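Local coordinates for major capsid protein (PDB 4P25) that forms the norovirus capsid and, through its protruding domain, binds histo-blood group antigens such as Lewis Y, probably the glycans used for attachment to host cells, at residues A[78-83]-A[143-148]. Sequence-based numbering, arbitrary orientation.
Sequences KGLNLT and IEFTSD
In Phe145, CG sits between the backbone N and the carbonyl carbon (chi1 66°), and chi2 of 85° sets the ring plane roughly perpendicular to the CA-CB-CG plane, the ring packing against Lys78, Gly79 and Leu80. Ile143 has the same kind of first torsion, with CG1 in the crowded position (chi1 61°), where it lies 4.1 Å from CB of Leu80. The pairing illustrates how backbone bonds and the packing of one aromatic ring act together in joining 78-83 to 143-148. Leu80 and Ile143 form an antiparallel hydrogen-bonded pair: Leu80 N donates to Ile143 O at 2.8 Å, and Ile143 N returns a bond to Leu80 O at 3.2 Å. Gly79 and Glu144 follow as a non-hydrogen-bonded pair, their CA atoms drawn to 3.9 Å; Gly79 CA also lies 3.2 Å from Ile143 O. Phe145 N donates an almost straight bond to Lys78 O, with the donor N tilted from the Lys78 carbonyl plane. Lys78 O also accepts from a water that donates to Glu144 OE1, while a second water joins Lys78 N to Phe145 O, extending the pairing through solvent. The Phe145 ring meets Lys78 tightly, CZ lying 3.4 Å from Lys78 CB, with Lys78 C over one face toward the rim. Its CE2 touches Leu80 CG at 3.9 Å, the two side chains crossing at about a right angle. Leu128 and Val130 of strand 125-130, and Pro151, also touch this ring. Within a six-stranded antiparallel sheet, consistent with the barrel of the P2 subdomain, strand 78-83 lies between strand 66-73 and the outermost strand 142-144, while a Thr146-Asp129 backbone bond links 143-148 to strand 125-130, the other outermost strand.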
# COMPACT_ATOMS: atom_id res chain seq x y z
N LYS A 78 -23.11 -4.59 -18.33
CA LYS A 78 -22.50 -5.41 -17.29
C LYS A 78 -22.55 -4.84 -15.88
O LYS A 78 -22.79 -3.65 -15.67
CB LYS A 78 -21.05 -5.70 -17.65
CG LYS A 78 -20.86 -6.43 -18.95
CD LYS A 78 -21.60 -7.76 -18.90
CE LYS A 78 -21.04 -8.74 -19.90
NZ LYS A 78 -21.39 -8.38 -21.29
N GLY A 79 -22.31 -5.71 -14.91
CA GLY A 79 -22.16 -5.31 -13.52
C GLY A 79 -21.18 -6.23 -12.82
O GLY A 79 -20.73 -7.21 -13.41
N LEU A 80 -20.85 -5.91 -11.57
CA LEU A 80 -20.02 -6.79 -10.75
C LEU A 80 -20.80 -7.29 -9.55
O LEU A 80 -21.40 -6.49 -8.82
CB LEU A 80 -18.78 -6.05 -10.23
CG LEU A 80 -17.58 -5.76 -11.12
CD1 LEU A 80 -16.46 -5.19 -10.26
CD2 LEU A 80 -17.12 -7.00 -11.86
N ASN A 81 -20.79 -8.60 -9.34
CA ASN A 81 -21.24 -9.18 -8.09
C ASN A 81 -20.03 -9.22 -7.18
O ASN A 81 -19.10 -9.99 -7.41
CB ASN A 81 -21.82 -10.58 -8.29
CG ASN A 81 -23.21 -10.57 -8.90
OD1 ASN A 81 -23.50 -11.33 -9.82
ND2 ASN A 81 -24.08 -9.71 -8.37
N LEU A 82 -20.04 -8.37 -6.17
CA LEU A 82 -18.84 -8.12 -5.37
C LEU A 82 -18.42 -9.29 -4.49
O LEU A 82 -19.26 -10.05 -4.00
CB LEU A 82 -19.03 -6.87 -4.50
CG LEU A 82 -19.31 -5.56 -5.24
CD1 LEU A 82 -19.55 -4.41 -4.26
CD2 LEU A 82 -18.18 -5.24 -6.22
N THR A 83 -17.11 -9.45 -4.32
CA THR A 83 -16.55 -10.33 -3.30
C THR A 83 -15.60 -9.51 -2.44
O THR A 83 -15.32 -8.35 -2.75
CB THR A 83 -15.77 -11.51 -3.91
OG1 THR A 83 -14.63 -11.02 -4.62
CG2 THR A 83 -16.66 -12.32 -4.85
N ILE A 143 -22.58 -3.58 -8.11
CA ILE A 143 -22.53 -2.29 -8.79
C ILE A 143 -22.61 -2.55 -10.28
O ILE A 143 -22.39 -3.67 -10.73
CB ILE A 143 -21.23 -1.51 -8.47
CG1 ILE A 143 -20.00 -2.30 -8.94
CG2 ILE A 143 -21.15 -1.17 -6.98
CD1 ILE A 143 -18.69 -1.59 -8.69
N GLU A 144 -22.93 -1.51 -11.05
CA GLU A 144 -22.90 -1.64 -12.49
C GLU A 144 -21.77 -0.80 -13.07
O GLU A 144 -21.24 0.08 -12.39
CB GLU A 144 -24.25 -1.27 -13.11
CG GLU A 144 -25.37 -2.21 -12.62
CD GLU A 144 -26.65 -2.12 -13.43
OE1 GLU A 144 -26.69 -1.37 -14.43
OE2 GLU A 144 -27.63 -2.81 -13.06
N PHE A 145 -21.38 -1.10 -14.30
CA PHE A 145 -20.32 -0.34 -14.96
C PHE A 145 -20.50 -0.36 -16.47
O PHE A 145 -21.22 -1.20 -17.02
CB PHE A 145 -18.92 -0.88 -14.59
CG PHE A 145 -18.64 -2.28 -15.10
CD1 PHE A 145 -18.16 -2.48 -16.39
CD2 PHE A 145 -18.85 -3.39 -14.29
CE1 PHE A 145 -17.91 -3.77 -16.87
CE2 PHE A 145 -18.59 -4.67 -14.76
CZ PHE A 145 -18.12 -4.86 -16.05
N THR A 146 -19.83 0.58 -17.13
CA THR A 146 -19.63 0.49 -18.56
C THR A 146 -18.12 0.38 -18.76
O THR A 146 -17.35 0.79 -17.88
CB THR A 146 -20.19 1.72 -19.32
OG1 THR A 146 -19.60 2.92 -18.81
CG2 THR A 146 -21.71 1.80 -19.16
N SER A 147 -17.70 -0.19 -19.88
CA SER A 147 -16.28 -0.35 -20.17
C SER A 147 -16.05 -0.39 -21.66
O SER A 147 -16.85 -0.96 -22.41
CB SER A 147 -15.75 -1.63 -19.54
OG SER A 147 -14.37 -1.81 -19.84
N ASP A 148 -14.95 0.20 -22.11
CA ASP A 148 -14.58 0.12 -23.51
C ASP A 148 -13.85 -1.19 -23.79
O ASP A 148 -13.59 -1.53 -24.94
CB ASP A 148 -13.75 1.33 -23.94
CG ASP A 148 -14.61 2.57 -24.12
OD1 ASP A 148 -15.81 2.41 -24.42
OD2 ASP A 148 -14.09 3.69 -23.97
O HOH W 1 -22.25 -2.10 -19.21
O HOH W 2 -24.78 -2.13 -16.61